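Local coordinates for amphoterin-induced protein 1 (Mus musculus, PDB 2XOT) that promotes the growth and fasciculation of neurites, dimerises through its leucine-rich repeats and may mediate homophilic and heterophilic cell-cell contacts, at residues V10-P13 against L17-S20; S212-Q215 against S221-D224; Q215-S220 against F325-S330. All blocks are in the same frame, centred on the assembly; numbering follows the deposited sequence.

Contact 1: V10-P13 against L17-S20; sequences VSCP and LCAS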
ATOM      1  N   VAL B  10       1.156  -3.476 -28.016  1.00 38.99           N
ATOM      2  CA  VAL B  10       1.788  -4.692 -27.573  1.00 38.51           C
ATOM      3  C   VAL B  10       3.202  -4.805 -28.141  1.00 38.01           C
ATOM      4  O   VAL B  10       3.413  -4.250 -29.231  1.00 38.37           O
ATOM      5  CB  VAL B  10       0.931  -5.875 -28.057  1.00 39.02           C
ATOM      6  N   SER B  11       4.210  -5.456 -27.511  1.00 36.46           N
ATOM      7  CA  SER B  11       4.384  -6.116 -26.153  1.00 35.05           C
ATOM      8  C   SER B  11       3.314  -6.729 -25.242  1.00 34.30           C
ATOM      9  O   SER B  11       3.664  -7.407 -24.278  1.00 34.27           O
ATOM     10  CB  SER B  11       5.320  -5.269 -25.256  1.00 35.39           C
ATOM     11  OG  SER B  11       4.645  -4.297 -24.469  1.00 33.89           O
ATOM     12  N   CYS B  12       2.048  -6.600 -25.582  1.00 33.18           N
ATOM     13  CA  CYS B  12       0.962  -7.031 -24.741  1.00 32.81           C
ATOM     14  C   CYS B  12       0.676  -8.480 -25.069  1.00 32.62           C
ATOM     15  O   CYS B  12       0.317  -8.774 -26.195  1.00 33.51           O
ATOM     16  CB  CYS B  12      -0.287  -6.207 -25.022  1.00 32.44           C
ATOM     17  SG  CYS B  12      -1.567  -6.426 -23.815  1.00 32.63           S
ATOM     18  N   PRO B  13       0.793  -9.384 -24.080  1.00 31.99           N
ATOM     19  CA  PRO B  13       0.495 -10.791 -24.360  1.00 31.57           C
ATOM     20  C   PRO B  13      -0.924 -10.959 -24.829  1.00 31.71           C
ATOM     21  O   PRO B  13      -1.713 -10.036 -24.707  1.00 31.40           O
ATOM     22  CB  PRO B  13       0.696 -11.466 -23.005  1.00 31.43           C
ATOM     23  CG  PRO B  13       1.609 -10.553 -22.269  1.00 31.49           C
ATOM     24  CD  PRO B  13       1.205  -9.187 -22.681  1.00 31.14           C
ATOM     25  N   LEU B  17      -5.133  -7.134 -21.231  1.00 28.37           N
ATOM     26  CA  LEU B  17      -5.255  -5.712 -21.409  1.00 27.81           C
ATOM     27  C   LEU B  17      -4.009  -5.156 -20.774  1.00 27.28           C
ATOM     28  O   LEU B  17      -3.742  -5.416 -19.613  1.00 26.77           O
ATOM     29  CB  LEU B  17      -6.436  -5.189 -20.616  1.00 28.46           C
ATOM     30  CG  LEU B  17      -7.849  -5.157 -21.169  1.00 29.16           C
ATOM     31  CD1 LEU B  17      -8.837  -5.078 -19.969  1.00 30.19           C
ATOM     32  CD2 LEU B  17      -7.963  -3.959 -22.094  1.00 30.83           C
ATOM     33  N   CYS B  18      -3.249  -4.384 -21.533  1.00 26.75           N
ATOM     34  CA  CYS B  18      -2.041  -3.784 -21.028  1.00 26.19           C
ATOM     35  C   CYS B  18      -2.242  -2.271 -20.877  1.00 25.14           C
ATOM     36  O   CYS B  18      -2.456  -1.561 -21.858  1.00 24.92           O
ATOM     37  CB  CYS B  18      -0.911  -4.104 -21.987  1.00 26.21           C
ATOM     38  SG  CYS B  18      -0.640  -5.873 -22.076  1.00 27.83           S
ATOM     39  N   ALA B  19      -2.188  -1.812 -19.634  1.00 23.99           N
ATOM     40  CA  ALA B  19      -2.324  -0.413 -19.284  1.00 22.82           C
ATOM     41  C   ALA B  19      -1.015   0.022 -18.621  1.00 22.21           C
ATOM     42  O   ALA B  19      -0.851  -0.139 -17.419  1.00 22.00           O
ATOM     43  CB  ALA B  19      -3.451  -0.271 -18.335  1.00 22.43           C
ATOM     44  N   SER B  20      -0.093   0.574 -19.408  1.00 21.87           N
ATOM     45  CA  SER B  20       1.314   0.765 -19.020  1.00 21.43           C
ATOM     46  C   SER B  20       1.798  -0.411 -18.193  1.00 21.78           C
ATOM     47  O   SER B  20       1.910  -1.513 -18.718  1.00 21.88           O
ATOM     48  CB  SER B  20       1.592   2.132 -18.356  1.00 21.23           C
ATOM     49  OG  SER B  20       0.857   2.335 -17.164  1.00 20.91           O
TER

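Contact 2: S212-Q215 against S221-D224; sequences SHWQ and SVMD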
ATOM      1  N   SER B 212     -12.354 -12.743  27.045  1.00 25.78           N
ATOM      2  CA  SER B 212     -12.878 -11.720  27.951  1.00 27.19           C
ATOM      3  C   SER B 212     -11.865 -10.582  28.106  1.00 26.83           C
ATOM      4  O   SER B 212     -12.208  -9.418  28.005  1.00 27.96           O
ATOM      5  CB  SER B 212     -13.211 -12.343  29.313  1.00 27.61           C
ATOM      6  OG  SER B 212     -13.626 -11.360  30.250  1.00 30.40           O
ATOM      7  N   HIS B 213     -10.602 -10.928  28.308  1.00 26.84           N
ATOM      8  CA  HIS B 213      -9.555  -9.940  28.316  1.00 26.57           C
ATOM      9  C   HIS B 213      -9.490  -9.166  26.991  1.00 26.43           C
ATOM     10  O   HIS B 213      -9.507  -7.936  26.989  1.00 25.02           O
ATOM     11  CB  HIS B 213      -8.203 -10.590  28.633  1.00 27.78           C
ATOM     12  CG  HIS B 213      -7.058  -9.632  28.567  1.00 28.55           C
ATOM     13  ND1 HIS B 213      -7.017  -8.491  29.335  1.00 29.85           N
ATOM     14  CD2 HIS B 213      -5.947  -9.612  27.797  1.00 29.20           C
ATOM     15  CE1 HIS B 213      -5.922  -7.814  29.049  1.00 30.88           C
ATOM     16  NE2 HIS B 213      -5.250  -8.475  28.122  1.00 31.78           N
ATOM     17  N   TRP B 214      -9.455  -9.888  25.867  1.00 25.89           N
ATOM     18  CA  TRP B 214      -9.362  -9.258  24.553  1.00 25.97           C
ATOM     19  C   TRP B 214     -10.520  -8.308  24.298  1.00 26.69           C
ATOM     20  O   TRP B 214     -10.351  -7.245  23.674  1.00 27.34           O
ATOM     21  CB  TRP B 214      -9.320 -10.322  23.448  1.00 25.84           C
ATOM     22  CG  TRP B 214      -8.091 -11.192  23.447  1.00 25.06           C
ATOM     23  CD1 TRP B 214      -7.228 -11.426  24.474  1.00 26.48           C
ATOM     24  CD2 TRP B 214      -7.632 -11.986  22.358  1.00 25.57           C
ATOM     25  NE1 TRP B 214      -6.244 -12.305  24.078  1.00 25.67           N
ATOM     26  CE2 TRP B 214      -6.475 -12.659  22.782  1.00 26.25           C
ATOM     27  CE3 TRP B 214      -8.084 -12.183  21.056  1.00 26.49           C
ATOM     28  CZ2 TRP B 214      -5.762 -13.513  21.950  1.00 26.60           C
ATOM     29  CZ3 TRP B 214      -7.381 -13.038  20.238  1.00 26.02           C
ATOM     30  CH2 TRP B 214      -6.237 -13.691  20.689  1.00 25.81           C
ATOM     31  N   GLN B 215     -11.699  -8.681  24.788  1.00 27.53           N
ATOM     32  CA  GLN B 215     -12.880  -7.825  24.692  1.00 28.71           C
ATOM     33  C   GLN B 215     -12.764  -6.534  25.532  1.00 29.31           C
ATOM     34  O   GLN B 215     -13.080  -5.438  25.064  1.00 29.13           O
ATOM     35  CB  GLN B 215     -14.115  -8.607  25.130  1.00 28.61           C
ATOM     36  CG  GLN B 215     -15.406  -7.880  24.850  1.00 29.51           C
ATOM     37  CD  GLN B 215     -16.601  -8.572  25.439  1.00 29.01           C
ATOM     38  OE1 GLN B 215     -16.607  -8.934  26.608  1.00 29.47           O
ATOM     39  NE2 GLN B 215     -17.625  -8.773  24.619  1.00 30.35           N
ATOM     40  N   SER B 221     -10.058  -8.019  16.642  1.00 27.55           N
ATOM     41  CA  SER B 221     -10.297  -9.449  16.415  1.00 28.03           C
ATOM     42  C   SER B 221     -11.534  -9.944  17.193  1.00 28.14           C
ATOM     43  O   SER B 221     -12.219 -10.872  16.759  1.00 28.94           O
ATOM     44  CB  SER B 221      -9.040 -10.262  16.786  1.00 27.29           C
ATOM     45  OG  SER B 221      -8.643 -10.066  18.140  1.00 27.40           O
ATOM     46  N   VAL B 222     -11.814  -9.319  18.337  1.00 28.14           N
ATOM     47  CA  VAL B 222     -13.027  -9.604  19.108  1.00 27.51           C
ATOM     48  C   VAL B 222     -14.173  -8.633  18.790  1.00 27.65           C
ATOM     49  O   VAL B 222     -15.282  -9.060  18.464  1.00 27.06           O
ATOM     50  CB  VAL B 222     -12.726  -9.579  20.625  1.00 27.94           C
ATOM     51  CG1 VAL B 222     -14.017  -9.523  21.437  1.00 26.80           C
ATOM     52  CG2 VAL B 222     -11.909 -10.803  21.019  1.00 27.66           C
ATOM     53  N   MET B 223     -13.915  -7.332  18.867  1.00 27.71           N
ATOM     54  CA  MET B 223     -14.971  -6.335  18.631  1.00 27.62           C
ATOM     55  C   MET B 223     -15.660  -6.490  17.254  1.00 27.20           C
ATOM     56  O   MET B 223     -16.882  -6.373  17.153  1.00 26.88           O
ATOM     57  CB  MET B 223     -14.434  -4.915  18.795  1.00 27.59           C
ATOM     58  CG  MET B 223     -13.855  -4.613  20.163  1.00 28.97           C
ATOM     59  SD  MET B 223     -14.906  -5.038  21.565  1.00 30.51           S
ATOM     60  CE  MET B 223     -14.280  -6.647  21.904  1.00 32.16           C
ATOM     61  N   ASP B 224     -14.906  -6.790  16.204  1.00 26.18           N
ATOM     62  CA  ASP B 224     -15.515  -6.898  14.873  1.00 25.77           C
ATOM     63  C   ASP B 224     -16.363  -8.180  14.672  1.00 25.62           C
ATOM     64  O   ASP B 224     -17.185  -8.229  13.772  1.00 25.93           O
ATOM     65  CB  ASP B 224     -14.438  -6.815  13.788  1.00 26.14           C
ATOM     66  CG  ASP B 224     -13.724  -5.498  13.765  1.00 24.80           C
ATOM     67  OD1 ASP B 224     -14.242  -4.523  14.299  1.00 27.22           O
ATOM     68  OD2 ASP B 224     -12.634  -5.419  13.188  1.00 26.19           O
TER

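Contact 3: Q215-S220 against F325-S330; sequences QYRQLS and FNETLS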
ATOM      1  N   GLN B 215     -11.699  -8.681  24.788  1.00 27.53           N
ATOM      2  CA  GLN B 215     -12.880  -7.825  24.692  1.00 28.71           C
ATOM      3  C   GLN B 215     -12.764  -6.534  25.532  1.00 29.31           C
ATOM      4  O   GLN B 215     -13.080  -5.438  25.064  1.00 29.13           O
ATOM      5  CB  GLN B 215     -14.115  -8.607  25.130  1.00 28.61           C
ATOM      6  CG  GLN B 215     -15.406  -7.880  24.850  1.00 29.51           C
ATOM      7  CD  GLN B 215     -16.601  -8.572  25.439  1.00 29.01           C
ATOM      8  OE1 GLN B 215     -16.607  -8.934  26.608  1.00 29.47           O
ATOM      9  NE2 GLN B 215     -17.625  -8.773  24.619  1.00 30.35           N
ATOM     10  N   TYR B 216     -12.317  -6.676  26.775  1.00 30.36           N
ATOM     11  CA  TYR B 216     -12.069  -5.523  27.636  1.00 31.63           C
ATOM     12  C   TYR B 216     -11.054  -4.562  26.975  1.00 31.31           C
ATOM     13  O   TYR B 216     -11.197  -3.352  27.044  1.00 30.90           O
ATOM     14  CB  TYR B 216     -11.572  -5.995  29.014  1.00 33.03           C
ATOM     15  CG  TYR B 216     -10.934  -4.904  29.860  1.00 34.82           C
ATOM     16  CD1 TYR B 216     -11.707  -4.014  30.591  1.00 36.40           C
ATOM     17  CD2 TYR B 216      -9.553  -4.773  29.925  1.00 36.10           C
ATOM     18  CE1 TYR B 216     -11.119  -3.011  31.371  1.00 36.98           C
ATOM     19  CE2 TYR B 216      -8.949  -3.774  30.704  1.00 38.11           C
ATOM     20  CZ  TYR B 216      -9.740  -2.897  31.417  1.00 37.40           C
ATOM     21  OH  TYR B 216      -9.139  -1.915  32.183  1.00 38.60           O
ATOM     22  N   ARG B 217     -10.056  -5.124  26.299  1.00 30.42           N
ATOM     23  CA  ARG B 217      -9.045  -4.342  25.589  1.00 30.06           C
ATOM     24  C   ARG B 217      -9.535  -3.765  24.262  1.00 29.85           C
ATOM     25  O   ARG B 217      -8.806  -3.011  23.602  1.00 30.21           O
ATOM     26  CB  ARG B 217      -7.802  -5.198  25.356  1.00 30.25           C
ATOM     27  CG  ARG B 217      -7.008  -5.526  26.639  1.00 30.68           C
ATOM     28  CD  ARG B 217      -6.248  -4.313  27.168  1.00 30.73           C
ATOM     29  NE  ARG B 217      -5.680  -3.551  26.054  1.00 32.74           N
ATOM     30  CZ  ARG B 217      -4.439  -3.665  25.573  1.00 30.55           C
ATOM     31  NH1 ARG B 217      -3.558  -4.472  26.139  1.00 30.43           N
ATOM     32  NH2 ARG B 217      -4.076  -2.912  24.542  1.00 29.93           N
ATOM     33  N   GLN B 218     -10.762  -4.113  23.872  1.00 29.03           N
ATOM     34  CA  GLN B 218     -11.351  -3.664  22.625  1.00 29.11           C
ATOM     35  C   GLN B 218     -10.505  -3.988  21.405  1.00 27.88           C
ATOM     36  O   GLN B 218     -10.413  -3.197  20.474  1.00 28.01           O
ATOM     37  CB  GLN B 218     -11.699  -2.170  22.701  1.00 29.16           C
ATOM     38  CG  GLN B 218     -12.903  -1.920  23.589  1.00 30.66           C
ATOM     39  CD  GLN B 218     -13.313  -0.461  23.595  1.00 32.53           C
ATOM     40  OE1 GLN B 218     -12.628   0.383  24.159  1.00 37.86           O
ATOM     41  NE2 GLN B 218     -14.426  -0.159  22.941  1.00 38.00           N
ATOM     42  N   LEU B 219      -9.921  -5.186  21.406  1.00 26.96           N
ATOM     43  CA  LEU B 219      -9.169  -5.682  20.266  1.00 26.26           C
ATOM     44  C   LEU B 219     -10.138  -5.968  19.114  1.00 25.87           C
ATOM     45  O   LEU B 219     -11.205  -6.527  19.330  1.00 24.74           O
ATOM     46  CB  LEU B 219      -8.412  -6.957  20.642  1.00 25.84           C
ATOM     47  CG  LEU B 219      -7.435  -6.871  21.816  1.00 25.87           C
ATOM     48  CD1 LEU B 219      -6.693  -8.187  21.974  1.00 26.27           C
ATOM     49  CD2 LEU B 219      -6.444  -5.690  21.700  1.00 27.15           C
ATOM     50  N   SER B 220      -9.745  -5.580  17.904  1.00 25.93           N
ATOM     51  CA  SER B 220     -10.595  -5.688  16.712  1.00 26.54           C
ATOM     52  C   SER B 220     -10.988  -7.095  16.406  1.00 26.69           C
ATOM     53  O   SER B 220     -12.102  -7.343  15.965  1.00 26.51           O
ATOM     54  CB  SER B 220      -9.865  -5.141  15.505  1.00 26.64           C
ATOM     55  OG  SER B 220      -9.464  -3.825  15.774  1.00 26.80           O
ATOM     56  N   PHE B 325      -6.766   6.238  16.628  1.00 39.25           N
ATOM     57  CA  PHE B 325      -7.274   6.076  18.016  1.00 38.76           C
ATOM     58  C   PHE B 325      -6.222   6.311  19.106  1.00 37.25           C
ATOM     59  O   PHE B 325      -5.035   6.417  18.830  1.00 37.12           O
ATOM     60  CB  PHE B 325      -7.941   4.686  18.212  1.00 39.20           C
ATOM     61  CG  PHE B 325      -6.991   3.513  18.086  1.00 39.34           C
ATOM     62  CD1 PHE B 325      -6.868   2.825  16.887  1.00 41.76           C
ATOM     63  CD2 PHE B 325      -6.231   3.091  19.171  1.00 40.74           C
ATOM     64  CE1 PHE B 325      -5.989   1.737  16.766  1.00 41.47           C
ATOM     65  CE2 PHE B 325      -5.350   2.019  19.063  1.00 39.83           C
ATOM     66  CZ  PHE B 325      -5.229   1.342  17.862  1.00 40.99           C
ATOM     67  N   ASN B 326      -6.689   6.400  20.346  1.00 36.02           N
ATOM     68  CA  ASN B 326      -5.828   6.451  21.519  1.00 35.24           C
ATOM     69  C   ASN B 326      -6.211   5.345  22.504  1.00 34.70           C
ATOM     70  O   ASN B 326      -7.377   4.921  22.531  1.00 34.80           O
ATOM     71  CB  ASN B 326      -5.962   7.810  22.223  1.00 35.72           C
ATOM     72  CG  ASN B 326      -5.680   8.971  21.298  1.00 37.47           C
ATOM     73  OD1 ASN B 326      -4.717   8.948  20.530  1.00 39.79           O
ATOM     74  ND2 ASN B 326      -6.523  10.000  21.361  1.00 39.65           N
ATOM     75  N   GLU B 327      -5.230   4.889  23.301  1.00 33.25           N
ATOM     76  CA  GLU B 327      -5.463   3.968  24.427  1.00 32.38           C
ATOM     77  C   GLU B 327      -4.821   4.473  25.706  1.00 31.79           C
ATOM     78  O   GLU B 327      -3.756   5.065  25.665  1.00 30.74           O
ATOM     79  CB  GLU B 327      -4.831   2.607  24.183  1.00 32.35           C
ATOM     80  CG  GLU B 327      -5.095   1.979  22.874  1.00 31.09           C
ATOM     81  CD  GLU B 327      -4.575   0.567  22.875  1.00 30.46           C
ATOM     82  OE1 GLU B 327      -5.230  -0.264  23.514  1.00 28.25           O
ATOM     83  OE2 GLU B 327      -3.509   0.310  22.289  1.00 24.37           O
ATOM     84  N   THR B 328      -5.457   4.181  26.833  1.00 31.81           N
ATOM     85  CA  THR B 328      -4.900   4.434  28.158  1.00 32.09           C
ATOM     86  C   THR B 328      -4.743   3.102  28.886  1.00 32.18           C
ATOM     87  O   THR B 328      -5.724   2.400  29.162  1.00 32.09           O
ATOM     88  CB  THR B 328      -5.799   5.377  28.990  1.00 32.41           C
ATOM     89  OG1 THR B 328      -5.964   6.592  28.276  1.00 32.33           O
ATOM     90  CG2 THR B 328      -5.172   5.693  30.338  1.00 33.06           C
ATOM     91  N   LEU B 329      -3.501   2.761  29.204  1.00 31.62           N
ATOM     92  CA  LEU B 329      -3.195   1.500  29.864  1.00 31.37           C
ATOM     93  C   LEU B 329      -2.545   1.798  31.203  1.00 31.43           C
ATOM     94  O   LEU B 329      -1.568   2.531  31.268  1.00 31.71           O
ATOM     95  CB  LEU B 329      -2.276   0.644  28.971  1.00 30.83           C
ATOM     96  CG  LEU B 329      -2.807   0.456  27.546  1.00 30.46           C
ATOM     97  CD1 LEU B 329      -1.858  -0.304  26.647  1.00 30.53           C
ATOM     98  CD2 LEU B 329      -4.177  -0.234  27.618  1.00 31.97           C
ATOM     99  N   SER B 330      -3.098   1.208  32.255  1.00 31.90           N
ATOM    100  CA  SER B 330      -2.637   1.403  33.632  1.00 32.71           C
ATOM    101  C   SER B 330      -1.956   0.114  34.121  1.00 32.84           C
ATOM    102  O   SER B 330      -2.369  -0.992  33.754  1.00 32.26           O
ATOM    103  CB  SER B 330      -3.830   1.759  34.531  1.00 32.36           C
TER

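Contact 1: V10-P13 against L17-S20
C12 and C18 face each other and are joined by a disulfide, SG of C12 to SG of C18 at 2.0 Å. The two cysteines reach the bond in different ways. On C12 the sulfur lies trans to the main-chain nitrogen (chi1 -168°), beside the carbonyl carbon, whereas on C18 it sits beside the nitrogen, turned away from the carbonyl carbon (chi1 -62°). Between them the bridge is twisted by 88° about the S-S bond, close to the perpendicular twist a relaxed disulfide prefers, and the CA atoms of C12 and C18 are held 5.8 Å apart. No hydrogen bond runs between residues 10-13 and 17-20, so the covalent link does nearly all the joining.

P13 adds a small apolar contact: its ring carbon CD lies 3.8 Å from SG of C18, so the ring lies beside the C18 sulfur. The same proline ring also packs on L23 and on the loop residues P34, L37 and P38, while C18 leans on L23 as well, so the C18 end of the bridge is buried against apolar side chains of the cap, while C12 is partly exposed.

Strand 17-19 forms the outer edge of the long sheet of this chain and pairs antiparallel with strand 22-24; beyond C18, A19 and S20 meet Y120 and Y142 of the second subunit. A disulfide that pins the incoming chain to the first edge strand, together with the C16-C25 bridge, is characteristic of the cysteine-rich LRRNT cap that closes the N-terminal end of an extracellular leucine-rich repeat solenoid.

Contact 2: S212-Q215 against S221-D224
W214 and V222 meet through aliphatic carbon: CB of W214 lies 3.6 Å from CG2 of V222, the two side chains crossing at about a right angle. V222 stands with CG1 trans to its backbone nitrogen (chi1 166°), which spreads its two methyls over neighbouring residues of the opposing helix. CG2 goes to the tryptophan, where it also lies at the edge of the indole, near the ring plane. CG1 of V222 lies 3.8 Å from CB of Q215.

CG of W214 sits beside its own backbone nitrogen, and from there the indole leads toward S221, whose OG approaches CE3 of W214 obliquely at 3.6 Å. That hydroxyl does not depend on the ring for a polar partner, since it is hydrogen-bonded to the carbonyl oxygen of K191.

M223 works differently. Its CB is not aimed at the other helix, but the chain folds at chi2 (-51°) and again at chi3 (94°), and this double bend brings the terminal methyl back over the start of the Q215 side chain. CE of M223 lies 3.3 Å from CA of Q215 and 3.4 Å from its CG, a tight fit. Q215 itself runs on from CG without a bend, so its first carbons make the apolar contact while the amide is carried onward, away from the methionine.

Helix 205-216 thus packs on the short helix 220-223 within the LRRCT region, with L219 at the N-cap of the second helix. W214 also meets the ring of F211, L219, and L194 of strand 194-195, the last strand of the solenoid sheet; S221 rests on Y195 of the same strand, and F241 lies against Q215 and V222.

Contact 3: Q215-S220 against F325-S330
R217 lays one face of its guanidinium over CD2 of L329, which sits 3.8 Å from the guanidinium plane and toward its rim. The pair joins the LRRCT cap to strand 326-336 of the immunoglobulin I-set domain, two modules that meet here through few side chains. R217 immediately precedes Q218, the positive-phi residue of the Schellman motif that ends helix 205-216; N of Q218 bonds back to O of Q215. Bends at chi2 and chi3 fold the arginine chain, carrying its head across to the strand.

At the edge of the same group, E327 supplies a salt bridge. The two side chains cross at about a right angle, but their flat ends are turned only 36° from one another. Both charges have second partners on the Ig side: R217 NH2 also bonds to the carbonyl of D269, and OE2 of E327 takes the backbone N-H of K271, so the carboxylate is gripped through both oxygens. NZ of K271 in turn hydrogen-bonds O of Q218. Across the bridge itself, NH2 of R217 donates to the syn side of OE1 of E327 at 3.1 Å, somewhat out of both planes, with an N-H...O angle of 150°.

In the fold
Along the chain, contact 1 comes first and contacts 2 and 3 follow, both starting from helix 205-216 and sharing Q215. Contact 1 lies in the N-terminal cap, its centre about 47 Å from that of contact 2 and about 48 Å from that of contact 3, with the solenoid sheet running between: strand 17-19 is at one edge, strand 194-195 beside contact 2 at the other. Contacts 2 and 3 have centres about 10 Å apart and touch, W214 O probably accepting a hydrogen bond from L219 N. Together they tie the internal packing of the C-terminal cap to its junction with the immunoglobulin domain, so one helix end serves both.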